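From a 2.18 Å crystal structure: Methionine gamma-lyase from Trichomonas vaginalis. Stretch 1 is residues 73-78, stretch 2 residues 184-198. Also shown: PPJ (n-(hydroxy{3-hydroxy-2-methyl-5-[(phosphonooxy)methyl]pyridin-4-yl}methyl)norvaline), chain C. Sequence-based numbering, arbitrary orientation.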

# COMPACT_ATOMS: atom_id res chain seq x y z
N PHE A 73 23.49 -7.94 7.29
CA PHE A 73 24.40 -8.76 6.49
C PHE A 73 25.25 -7.86 5.58
O PHE A 73 26.49 -8.04 5.53
CB PHE A 73 23.64 -9.82 5.68
CG PHE A 73 24.56 -10.72 4.91
CD1 PHE A 73 25.06 -10.34 3.69
CD2 PHE A 73 24.91 -11.94 5.45
CE1 PHE A 73 25.98 -11.15 3.03
CE2 PHE A 73 25.77 -12.79 4.77
CZ PHE A 73 26.31 -12.38 3.56
N LEU A 74 24.60 -6.93 4.86
CA LEU A 74 25.34 -6.06 3.95
C LEU A 74 26.37 -5.16 4.64
O LEU A 74 27.40 -4.88 4.02
CB LEU A 74 24.38 -5.19 3.11
CG LEU A 74 23.53 -6.05 2.12
CD1 LEU A 74 22.40 -5.21 1.51
CD2 LEU A 74 24.42 -6.59 1.00
N GLU A 75 26.16 -4.75 5.89
CA GLU A 75 27.10 -3.93 6.62
C GLU A 75 28.09 -4.72 7.47
O GLU A 75 28.93 -4.19 8.19
CB GLU A 75 26.33 -2.93 7.51
CG GLU A 75 25.72 -1.80 6.65
CD GLU A 75 26.77 -0.77 6.22
OE1 GLU A 75 27.98 -1.07 6.29
OE2 GLU A 75 26.43 0.34 5.75
N LYS A 76 27.95 -6.02 7.51
CA LYS A 76 28.68 -6.98 8.30
C LYS A 76 28.56 -6.67 9.79
O LYS A 76 29.56 -6.72 10.51
CB LYS A 76 30.15 -7.03 7.83
CG LYS A 76 30.33 -7.48 6.38
CD LYS A 76 31.83 -7.40 6.03
CE LYS A 76 32.11 -8.27 4.80
NZ LYS A 76 33.35 -7.85 4.06
N THR A 77 27.37 -6.35 10.26
CA THR A 77 27.18 -6.03 11.68
C THR A 77 26.38 -7.17 12.32
O THR A 77 25.70 -7.86 11.54
CB THR A 77 26.45 -4.70 11.88
OG1 THR A 77 25.20 -4.75 11.21
CG2 THR A 77 27.31 -3.54 11.36
N GLU A 78 26.39 -7.34 13.62
CA GLU A 78 25.56 -8.43 14.16
C GLU A 78 24.06 -8.14 13.97
O GLU A 78 23.26 -9.06 13.92
CB GLU A 78 25.78 -8.56 15.68
CG GLU A 78 27.26 -8.96 15.92
CD GLU A 78 27.61 -9.09 17.40
OE1 GLU A 78 26.92 -8.60 18.31
OE2 GLU A 78 28.67 -9.70 17.66
N ASP A 184 27.98 7.91 9.86
CA ASP A 184 26.74 7.97 9.06
C ASP A 184 27.15 7.65 7.63
O ASP A 184 27.84 8.40 6.94
CB ASP A 184 26.03 9.31 9.24
CG ASP A 184 24.81 9.48 8.35
OD1 ASP A 184 24.62 8.72 7.39
OD2 ASP A 184 24.07 10.47 8.57
N ASN A 185 26.78 6.45 7.18
CA ASN A 185 27.19 5.84 5.92
C ASN A 185 26.18 6.00 4.81
O ASN A 185 26.25 5.26 3.82
CB ASN A 185 27.49 4.34 6.17
CG ASN A 185 28.33 3.69 5.09
OD1 ASN A 185 29.22 4.36 4.52
ND2 ASN A 185 28.08 2.42 4.74
N THR A 186 25.28 6.97 4.94
CA THR A 186 24.24 7.23 3.97
C THR A 186 24.75 7.50 2.56
O THR A 186 24.26 6.90 1.63
CB THR A 186 23.45 8.49 4.40
OG1 THR A 186 22.85 8.30 5.68
CG2 THR A 186 22.35 8.82 3.39
N PHE A 187 25.70 8.42 2.42
CA PHE A 187 26.24 8.78 1.10
C PHE A 187 26.91 7.60 0.44
O PHE A 187 26.82 7.53 -0.78
CB PHE A 187 27.23 9.94 1.17
CG PHE A 187 26.56 11.29 1.18
CD1 PHE A 187 25.25 11.44 1.60
CD2 PHE A 187 27.29 12.42 0.85
CE1 PHE A 187 24.63 12.67 1.60
CE2 PHE A 187 26.68 13.67 0.84
CZ PHE A 187 25.35 13.80 1.20
N CYS A 188 27.48 6.66 1.19
CA CYS A 188 28.08 5.53 0.50
C CYS A 188 27.16 4.35 0.22
O CYS A 188 27.21 3.74 -0.87
CB CYS A 188 29.23 5.00 1.35
SG CYS A 188 30.71 6.02 1.48
N SER A 189 26.38 3.96 1.22
CA SER A 189 25.50 2.79 1.21
C SER A 189 26.43 1.62 1.54
O SER A 189 27.62 1.73 1.29
CB SER A 189 24.70 2.53 -0.07
OG SER A 189 25.46 1.69 -0.95
N PRO A 190 25.90 0.47 1.92
CA PRO A 190 26.66 -0.71 2.24
C PRO A 190 27.32 -1.28 1.00
O PRO A 190 28.22 -2.13 1.13
CB PRO A 190 25.65 -1.74 2.80
CG PRO A 190 24.44 -0.94 3.17
CD PRO A 190 24.46 0.29 2.28
N MET A 191 26.98 -0.80 -0.20
CA MET A 191 27.61 -1.33 -1.39
C MET A 191 28.98 -0.68 -1.56
O MET A 191 29.76 -1.24 -2.30
CB MET A 191 26.86 -1.00 -2.67
CG MET A 191 25.60 -1.74 -2.98
SD MET A 191 25.79 -3.54 -2.88
CE MET A 191 25.07 -3.72 -1.26
N ILE A 192 29.20 0.48 -0.96
CA ILE A 192 30.44 1.19 -1.27
C ILE A 192 31.39 1.05 -0.08
O ILE A 192 32.58 0.87 -0.24
CB ILE A 192 30.15 2.65 -1.64
CG1 ILE A 192 29.57 2.72 -3.08
CG2 ILE A 192 31.38 3.53 -1.50
CD1 ILE A 192 29.22 4.10 -3.58
N THR A 193 30.82 1.18 1.11
CA THR A 193 31.62 1.10 2.32
C THR A 193 30.96 0.31 3.43
O THR A 193 29.77 0.47 3.69
CB THR A 193 31.87 2.53 2.87
OG1 THR A 193 32.68 3.28 1.93
CG2 THR A 193 32.71 2.46 4.14
N ASN A 194 31.74 -0.44 4.16
CA ASN A 194 31.31 -1.10 5.41
C ASN A 194 32.20 -0.49 6.49
O ASN A 194 33.31 -0.97 6.79
CB ASN A 194 31.51 -2.61 5.35
CG ASN A 194 30.56 -3.29 4.38
OD1 ASN A 194 30.82 -4.39 3.87
ND2 ASN A 194 29.41 -2.69 4.06
N PRO A 195 31.79 0.60 7.12
CA PRO A 195 32.63 1.29 8.08
C PRO A 195 33.14 0.43 9.22
O PRO A 195 34.27 0.74 9.67
CB PRO A 195 31.81 2.48 8.55
CG PRO A 195 30.76 2.65 7.46
CD PRO A 195 30.51 1.31 6.87
N VAL A 196 32.50 -0.64 9.65
CA VAL A 196 33.00 -1.50 10.70
C VAL A 196 34.35 -2.12 10.31
O VAL A 196 35.09 -2.46 11.22
CB VAL A 196 32.07 -2.66 11.13
CG1 VAL A 196 30.73 -2.08 11.60
CG2 VAL A 196 31.86 -3.65 9.98
N ASP A 197 34.68 -2.26 9.02
CA ASP A 197 35.94 -2.76 8.56
C ASP A 197 37.10 -1.91 9.12
O ASP A 197 38.25 -2.35 9.15
CB ASP A 197 36.10 -2.72 7.03
CG ASP A 197 35.24 -3.72 6.28
OD1 ASP A 197 34.76 -4.69 6.91
OD2 ASP A 197 35.04 -3.52 5.07
N PHE A 198 36.86 -0.63 9.39
CA PHE A 198 37.82 0.33 9.86
C PHE A 198 37.83 0.56 11.36
O PHE A 198 38.64 1.39 11.84
CB PHE A 198 37.62 1.68 9.11
CG PHE A 198 37.77 1.37 7.63
CD1 PHE A 198 38.99 1.31 7.00
CD2 PHE A 198 36.63 1.11 6.89
CE1 PHE A 198 39.07 1.00 5.65
CE2 PHE A 198 36.70 0.80 5.55
CZ PHE A 198 37.92 0.74 4.91
N1 PPJ C . 21.96 11.55 7.44
C2 PPJ C . 22.34 12.06 6.25
C6 PPJ C . 20.74 11.84 7.96
C2A PPJ C . 23.67 12.20 5.82
C3 PPJ C . 21.34 12.72 5.52
O3 PPJ C . 21.76 13.32 4.44
C4 PPJ C . 20.02 12.84 5.96
C4A PPJ C . 19.09 13.54 5.13
C5 PPJ C . 19.69 12.44 7.25
N PPJ C . 19.45 14.49 4.25
C5A PPJ C . 18.35 12.34 7.76
OP4 PPJ C . 17.76 11.33 7.21
P PPJ C . 16.18 11.51 7.10
OP1 PPJ C . 15.66 10.13 6.51
OP2 PPJ C . 15.87 12.71 6.16
OP3 PPJ C . 15.52 11.78 8.52
CA PPJ C . 18.59 15.11 3.39
CB PPJ C . 17.28 15.62 3.82
C PPJ C . 19.24 16.04 2.51
CG PPJ C . 17.14 16.77 4.76
CD PPJ C . 16.80 17.96 3.99
O PPJ C . 20.50 16.22 2.68
OXT PPJ C . 18.76 16.30 1.33
O HOH W 1 28.04 -4.94 0.87
O HOH W 2 29.88 -1.60 8.36
O HOH W 3 33.54 -5.19 3.56

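Asp184, at the start of stretch 2, is engaged away from the contact: its OD1 accepts from Thr186 N at 3.1 Å, and its OD2 lies 2.6 Å from N1 of PPJ. The first rule of the contact appears at Asn185, where a buried carboxylate meets an amide donor. Asn185 ND2 donates to Glu75 OE2 at 2.8 Å, and the same nitrogen donates to Thr193 O, also at 2.8 Å. One amide thus spends both protons, tying stretch 2 across its own turn while reaching to the helix end.

The chain then folds tightly. Ser189 N donates to Asn185 O at 2.9 Å, and Ser189 OG accepts from Met191 N at 3.0 Å, so local bonds shape the loop that presents Pro190. Proline suits this spot as a compact, apolar surface: its CB packs 3.7 Å from Leu74 CB, and its CG lies 3.5 Å from Glu75 OE2. Met191 starts out pointing away, yet its flexible chain bends back, with chi1 and chi2 both m, to bring CE within 3.7 Å of Leu74 CD2. Leucine therefore meets a rigid ring and a pliant thioether together, and all three residues are buried.

Asn194 sits where the backbones come nearest, its CA 5.2 Å from that of Glu75. Its ND2 donates to Glu75 OE1 at 3.1 Å and, weakly, to Leu74 O at 3.0 Å, serving both a side chain and a backbone carbonyl of the helix's last turn. Glu75, with chi1 and chi2 both m, folds its carboxylate into the loop, each oxygen receiving a different asparagine amide; OE2 is also bonded elsewhere in the structure. Water 2 adds a bridge, donating to Glu75 OE1 at 2.9 Å and Glu75 O at 2.8 Å while accepting from Val196 N at 3.1 Å.

Beyond Asn194 the chain enters a 3-10 segment. Pro195 CD approaches Glu75 OE1 at 3.5 Å, and Val196 points its branched side chain toward stretch 1, with CG2 3.5 Å from Glu75 O and CG1 3.7 Å from Thr77 CG2. The two methyls of Val196 reach different parts of the turn, where Lys76 adopts positive phi in a Schellman motif.

At the exposed margin, water takes the place of a direct salt bridge. Lys76 NZ and Asp197 OD1 are 4.5 Å apart, beyond a salt bridge, but water 3 joins their side chains, accepting from Lys76 NZ and donating to Asp197 OD2, both at 2.7 Å. It also donates to Asn194 OD1 at 2.9 Å, linking the periphery to the buried amide.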